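Local coordinates for putative Acetyltransferase (Lactobacillus plantarum WCFS1, PDB 3EFA), which probably transfers an acetyl group from acetyl-coenzyme A to an amine of a still unidentified substrate, as members of the GNAT family do, at residues A24-V27 with G31-A34; D35-V40 with F74-T79; A129-E134 with P138-H143. All coordinates share one frame; numbering follows the deposited sequence. Where two conformers were deposited one is given.

Contact 1: A24-V27 with G31-A34; sequences AVFV and GISA
Two backbone hydrogen bonds tie the last turns of the helix at Phe-26 and Val-27 to Gly-31 and Ile-32. The firmer one runs from Ile-32 N to Phe-26 O, 3.0 Å long with 156° at the hydrogen. The other, from Gly-31 N to Val-27 O, is weak at 3.2 Å and clearly bent. A CA-H...O contact of 3.4 Å from Val-27 CA to Ile-32 O reinforces the closure. Gly-31 is the first residue past the helix to leave helical angles, with positive phi (73°), a conformation that glycine adopts readily, and it turns the chain back along helix 12-29 toward helix 34-37, the helix pair that follows the first strand in GNAT folds. The apolar contacts flank the bonded backbone. Ile-32 and Phe-26 lie side by side and point the same way, with Ile-32 CD1 approaching Phe-26 CD1 obliquely at 3.9 Å. Ile-32 CG1 stands anti to its own carbonyl carbon (chi1 -62°), which leads the long branch past Phe-26 O to the ring. Beta-branched Val-27 straddles the turn, CG1 resting on Ile-32 O at 3.7 Å while CG2 meets the small methyl CB of Ala-34 at 4.2 Å.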
# COMPACT_ATOMS: atom_id res chain seq x y z
N ALA A 24 18.10 21.05 6.61
CA ALA A 24 17.85 22.36 6.01
C ALA A 24 16.45 22.45 5.42
O ALA A 24 15.77 23.46 5.61
CB ALA A 24 18.92 22.70 4.96
N VAL A 25 16.03 21.39 4.71
CA VAL A 25 14.75 21.38 3.98
C VAL A 25 13.51 21.04 4.83
O VAL A 25 12.55 21.81 4.88
CB VAL A 25 14.81 20.41 2.76
CG1 VAL A 25 13.44 20.28 2.09
CG2 VAL A 25 15.85 20.87 1.73
N PHE A 26 13.53 19.88 5.48
CA PHE A 26 12.36 19.42 6.25
C PHE A 26 12.20 20.15 7.59
O PHE A 26 11.11 20.62 7.90
CB PHE A 26 12.41 17.90 6.49
CG PHE A 26 12.26 17.07 5.24
CD1 PHE A 26 11.07 17.07 4.51
CD2 PHE A 26 13.31 16.25 4.81
CE1 PHE A 26 10.92 16.29 3.36
CE2 PHE A 26 13.18 15.47 3.66
CZ PHE A 26 11.98 15.48 2.93
N VAL A 27 13.28 20.23 8.37
CA VAL A 27 13.21 20.82 9.71
C VAL A 27 13.15 22.36 9.68
O VAL A 27 12.24 22.96 10.24
CB VAL A 27 14.37 20.32 10.63
CG1 VAL A 27 14.29 20.96 12.03
CG2 VAL A 27 14.35 18.81 10.76
N GLY A 31 9.47 23.41 8.70
CA GLY A 31 8.95 23.39 10.06
C GLY A 31 8.52 22.05 10.63
O GLY A 31 7.77 22.00 11.60
N ILE A 32 8.99 20.95 10.05
CA ILE A 32 8.73 19.65 10.65
C ILE A 32 9.61 19.43 11.88
O ILE A 32 10.79 19.83 11.92
CB ILE A 32 8.91 18.51 9.63
CG1 ILE A 32 7.91 18.68 8.48
CG2 ILE A 32 8.73 17.15 10.31
CD1 ILE A 32 8.33 17.99 7.19
N SER A 33 9.02 18.81 12.90
CA SER A 33 9.72 18.47 14.13
C SER A 33 10.92 17.54 13.87
O SER A 33 10.81 16.56 13.12
CB SER A 33 8.73 17.84 15.12
OG SER A 33 9.38 17.34 16.27
N ALA A 34 12.07 17.85 14.48
CA ALA A 34 13.30 17.10 14.21
C ALA A 34 13.24 15.65 14.68
O ALA A 34 13.85 14.77 14.08
CB ALA A 34 14.52 17.82 14.81

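Contact 2: D35-V40 with F74-T79; sequences DVEFDV and FGRVCT. With FMT (formic acid), chain C.
Arg-76 reaches across to Glu-37 and Asp-39, and each part of its chain has a neighbour. Arg-76 CB starts 4.1 Å from Glu-37 OE2, and CG follows at 3.9 Å from the same oxygen, Glu-37 OE2. The chain then bends at chi2 (-56°) and slides past the glutamate in the opposite direction, bringing Arg-76 CD within 3.3 Å of Glu-37 OE2. Arg-76 NE is the pivot: it forms a salt bridge to Glu-37 OE2 at 3.4 Å and a hydrogen bond to the backbone Glu-37 O at 3.1 Å. That bond lies in the carbonyl plane, on a lone pair. Arg-76 NH2 donates to the same Glu-37 O, also at 3.1 Å but from above the carbonyl plane, so the guanidinium grips one oxygen side-on with two N-H groups and is held against rotation. Finally, Arg-76 NH2 lies 3.4 Å from Asp-39 OD2, which sits well out of the guanidinium plane; this salt bridge is one of charge alone. A leucine in place of Arg-76 would probably leave Glu-37 O without both of these donors and take one positive charge from the two acids. Each acid has another basic partner, Arg-22 for Glu-37 and Arg-63 for Asp-39. Further along, Thr-79 OG1 lies 3.3 Å from O1 of a formic acid molecule, probably from the crystallisation liquor, at best a weak bond; the molecule is also bonded to Gly-85 N and Gly-89 N, where a glycine-rich loop that in GNAT enzymes binds the coenzyme A pyrophosphate runs into helix 88-102. Arg-76 marks the corner in strand 71-79, consistent with the GNAT beta bulge. From there its side chain leaves the sheet beside Arg-63 of strand 57-66, passes Arg-22 of helix 12-29, and reaches the C-terminal end of helix 34-37.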
# COMPACT_ATOMS: atom_id res chain seq x y z
N ASP A 35 12.50 15.39 15.75
CA ASP A 35 12.30 14.03 16.23
C ASP A 35 11.28 13.26 15.38
O ASP A 35 11.09 12.06 15.56
CB ASP A 35 11.90 14.04 17.70
CG ASP A 35 12.91 14.76 18.57
OD1 ASP A 35 13.99 14.19 18.82
OD2 ASP A 35 12.62 15.90 18.98
N VAL A 36 10.61 13.98 14.47
CA VAL A 36 9.79 13.34 13.45
C VAL A 36 10.65 13.02 12.19
O VAL A 36 10.62 11.90 11.67
CB VAL A 36 8.51 14.17 13.06
CG1 VAL A 36 7.73 13.49 11.92
CG2 VAL A 36 7.59 14.36 14.26
N GLU A 37 11.41 14.01 11.70
CA GLU A 37 12.26 13.80 10.52
C GLU A 37 13.30 12.70 10.72
O GLU A 37 13.44 11.81 9.87
CB GLU A 37 12.96 15.10 10.10
CG GLU A 37 13.97 14.90 8.97
CD GLU A 37 13.32 14.34 7.70
OE1 GLU A 37 12.10 14.59 7.52
OE2 GLU A 37 14.00 13.66 6.90
N PHE A 38 14.03 12.77 11.83
CA PHE A 38 15.08 11.80 12.14
C PHE A 38 14.53 10.72 13.06
O PHE A 38 14.00 11.02 14.13
CB PHE A 38 16.34 12.51 12.68
CG PHE A 38 16.86 13.57 11.73
CD1 PHE A 38 17.59 13.20 10.60
CD2 PHE A 38 16.54 14.91 11.93
CE1 PHE A 38 18.03 14.17 9.68
CE2 PHE A 38 16.97 15.89 11.03
CZ PHE A 38 17.72 15.52 9.90
N ASP A 39 14.63 9.47 12.62
CA ASP A 39 13.86 8.39 13.25
C ASP A 39 14.72 7.19 13.55
O ASP A 39 15.94 7.18 13.29
CB ASP A 39 12.66 7.98 12.36
CG ASP A 39 13.07 7.24 11.08
OD1 ASP A 39 14.28 6.98 10.85
OD2 ASP A 39 12.18 6.89 10.27
N VAL A 40 14.06 6.16 14.07
CA VAL A 40 14.73 4.93 14.49
C VAL A 40 15.49 4.19 13.36
O VAL A 40 16.42 3.44 13.65
CB VAL A 40 13.76 3.99 15.21
CG1 VAL A 40 12.80 3.31 14.19
CG2 VAL A 40 14.52 2.97 16.03
N PHE A 74 12.22 3.92 -1.58
CA PHE A 74 13.09 5.10 -1.59
C PHE A 74 12.43 6.22 -0.75
O PHE A 74 11.34 6.67 -1.08
CB PHE A 74 13.29 5.62 -3.01
CG PHE A 74 13.74 4.56 -4.00
CD1 PHE A 74 15.07 4.13 -4.02
CD2 PHE A 74 12.85 4.03 -4.93
CE1 PHE A 74 15.50 3.17 -4.94
CE2 PHE A 74 13.26 3.06 -5.85
CZ PHE A 74 14.59 2.63 -5.86
N GLY A 75 13.09 6.65 0.33
CA GLY A 75 12.53 7.67 1.20
C GLY A 75 13.38 8.90 1.52
O GLY A 75 14.49 9.07 0.96
N ARG A 76 12.87 9.74 2.43
CA ARG A 76 13.50 11.02 2.81
C ARG A 76 14.14 11.77 1.62
O ARG A 76 15.34 12.14 1.64
CB ARG A 76 14.49 10.81 3.98
CG ARG A 76 13.86 10.15 5.23
CD ARG A 76 12.64 10.94 5.73
NE ARG A 76 12.34 10.76 7.16
CZ ARG A 76 11.43 9.91 7.66
NH1 ARG A 76 10.73 9.10 6.86
NH2 ARG A 76 11.23 9.86 8.98
N VAL A 77 13.30 12.01 0.61
CA VAL A 77 13.69 12.58 -0.68
C VAL A 77 13.68 14.12 -0.68
O VAL A 77 12.67 14.73 -0.36
CB VAL A 77 12.69 12.12 -1.76
CG1 VAL A 77 13.17 12.51 -3.17
CG2 VAL A 77 12.44 10.60 -1.65
N CYS A 78 14.81 14.75 -1.03
CA CYS A 78 14.86 16.21 -1.04
C CYS A 78 16.05 16.80 -1.81
O CYS A 78 17.06 16.13 -2.06
CB CYS A 78 14.79 16.78 0.39
SG CYS A 78 16.23 16.47 1.48
N THR A 79 15.92 18.08 -2.17
CA THR A 79 16.91 18.76 -3.00
C THR A 79 17.23 20.15 -2.44
O THR A 79 16.32 20.87 -2.03
CB THR A 79 16.39 18.93 -4.45
OG1 THR A 79 16.23 17.64 -5.06
CG2 THR A 79 17.34 19.78 -5.31
C FMT C . 14.28 18.41 -7.74
O1 FMT C . 15.38 18.07 -8.17
O2 FMT C . 13.80 19.54 -7.87

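Contact 3: A129-E134 with P138-H143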
# COMPACT_ATOMS: atom_id res chain seq x y z
N ALA A 129 -2.66 2.61 -3.64
CA ALA A 129 -3.47 2.84 -2.45
C ALA A 129 -3.52 4.33 -2.09
O ALA A 129 -2.56 5.07 -2.33
CB ALA A 129 -2.96 2.02 -1.27
N GLY A 130 -4.64 4.76 -1.52
CA GLY A 130 -4.81 6.14 -1.10
C GLY A 130 -5.50 6.99 -2.14
O GLY A 130 -5.95 6.47 -3.17
N PRO A 131 -5.57 8.31 -1.91
CA PRO A 131 -4.96 9.11 -0.83
C PRO A 131 -5.48 8.84 0.60
O PRO A 131 -6.63 8.46 0.78
CB PRO A 131 -5.32 10.56 -1.20
CG PRO A 131 -5.77 10.52 -2.63
CD PRO A 131 -6.32 9.15 -2.86
N TYR A 132 -4.61 9.07 1.59
CA TYR A 132 -4.97 8.99 3.00
C TYR A 132 -4.58 10.27 3.75
O TYR A 132 -5.04 11.36 3.40
CB TYR A 132 -4.31 7.78 3.67
CG TYR A 132 -4.70 6.45 3.06
CD1 TYR A 132 -6.01 5.97 3.15
CD2 TYR A 132 -3.77 5.67 2.40
CE1 TYR A 132 -6.36 4.76 2.59
CE2 TYR A 132 -4.11 4.45 1.85
CZ TYR A 132 -5.41 4.00 1.95
OH TYR A 132 -5.73 2.80 1.39
N ASP A 133 -3.74 10.13 4.78
CA ASP A 133 -3.31 11.24 5.64
C ASP A 133 -2.44 10.75 6.80
O ASP A 133 -2.82 9.84 7.53
CB ASP A 133 -4.51 12.00 6.22
CG ASP A 133 -4.69 13.39 5.62
OD1 ASP A 133 -5.19 13.51 4.48
OD2 ASP A 133 -4.34 14.38 6.30
N GLU A 134 -1.27 11.38 6.98
CA GLU A 134 -0.37 11.05 8.08
C GLU A 134 0.53 12.24 8.42
O GLU A 134 0.97 12.97 7.53
CB GLU A 134 0.50 9.84 7.74
CG GLU A 134 1.60 10.15 6.74
CD GLU A 134 2.66 9.07 6.69
OE1 GLU A 134 2.88 8.42 7.73
OE2 GLU A 134 3.27 8.89 5.61
N PRO A 138 -1.86 14.73 3.08
CA PRO A 138 -2.21 13.63 2.15
C PRO A 138 -1.01 12.90 1.50
O PRO A 138 -0.09 13.53 0.97
CB PRO A 138 -3.04 14.32 1.06
CG PRO A 138 -3.20 15.74 1.48
CD PRO A 138 -2.12 16.05 2.47
N VAL A 139 -1.08 11.57 1.53
CA VAL A 139 -0.06 10.70 0.97
C VAL A 139 -0.68 9.68 -0.00
O VAL A 139 -1.85 9.32 0.14
CB VAL A 139 0.63 9.90 2.09
CG1 VAL A 139 2.04 9.51 1.68
CG2 VAL A 139 0.64 10.71 3.37
N VAL A 140 0.10 9.23 -0.98
CA VAL A 140 -0.33 8.14 -1.86
C VAL A 140 0.74 7.07 -1.93
O VAL A 140 1.93 7.37 -1.97
CB VAL A 140 -0.67 8.62 -3.29
CG1 VAL A 140 -2.09 9.18 -3.35
CG2 VAL A 140 0.37 9.64 -3.79
N ILE A 141 0.31 5.81 -1.96
CA ILE A 141 1.22 4.68 -2.06
C ILE A 141 1.41 4.32 -3.54
O ILE A 141 0.44 4.06 -4.24
CB ILE A 141 0.68 3.46 -1.28
CG1 ILE A 141 0.18 3.90 0.11
CG2 ILE A 141 1.73 2.36 -1.15
CD1 ILE A 141 1.26 4.43 1.02
N MSE A 142 2.66 4.32 -4.00
CA MSE A 142 2.96 4.10 -5.42
C MSE A 142 3.97 2.96 -5.67
O MSE A 142 4.90 2.77 -4.90
CB MSE A 142 3.45 5.41 -6.08
CG MSE A 142 2.54 6.62 -5.82
SE MSE A 142 2.95 8.27 -6.83
CE MSE A 142 2.41 7.63 -8.61
N HIS A 143 3.77 2.22 -6.75
CA HIS A 143 4.71 1.15 -7.11
C HIS A 143 5.14 1.22 -8.58
O HIS A 143 4.49 1.84 -9.41
CB HIS A 143 4.13 -0.23 -6.75
CG HIS A 143 4.03 -0.47 -5.28
ND1 HIS A 143 2.85 -0.33 -4.58
CD2 HIS A 143 4.97 -0.81 -4.36
CE1 HIS A 143 3.07 -0.58 -3.30
NE2 HIS A 143 4.35 -0.87 -3.14
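Ala-129 and Ile-141 form an antiparallel hydrogen-bonded pair where strands 126-129 and 139-145 meet, beside the loop of the beta-hairpin that closes the GNAT sheet at its C-terminal edge. The tight part is here. Ile-141 N donates to Ala-129 O over 3.0 Å at 163°, while the return bond from Ala-129 N to Ile-141 O is weak at 3.5 Å. The small Ala-129 CB rests 3.9 Å from Ile-141 CG1 on the same sheet face, where the second subunit packs: its Tyr-132 lies on Ile-141, and the two Tyr-132 rings meet nearly parallel across the interface. Gly-130 suits the next position for two reasons: at its backbone angles a CB would jam against the carbonyl O of Ala-129, and it would also fall only 3.2 Å from Val-139 O. A cis peptide then leads into Pro-131, which has no N-H to give.

Toward the loop the contact slackens. The exposed ring of Pro-131 lies alongside Val-140, its CG 4.0 Å from Val-140 CG1. The Asp-133 carboxylate makes long contacts with Pro-138. With Glu-134 CG set between backbone N and carbonyl carbon (chi1 74°), the aliphatic part of this side chain crosses Val-139; the approach of Glu-134 CG to Val-139 CG2, 3.5 Å, is uncertain because Glu-134 is poorly ordered. By contrast, Val-139 O accepts one hydrogen bond, 3.1 Å long, from Tyr-132 N, and a weaker CA-H...O contact from Pro-131 CA at 3.3 Å.

How the contacts relate
From the N terminus the chain first closes contact 1, a short local loop where helix 12-29 ends and helix 34-37 begins. Contact 2 opens immediately afterwards and spans a much longer loop, holding helix 34-37 to strand 71-79 in the middle of the sheet. Contact 3 closes the final hairpin, joining the end of strand 126-129 to strand 139-145. The three follow in series, with none nested or crossed. Contacts 1 and 2 touch: the Phe-26 ring packs against Glu-37 and the backbone O of Val-77, so the helix pair and the bent strand form one continuous region. Contact 3 stands apart, its centre about 17 Å from that of contact 2, but both reach the same sheet.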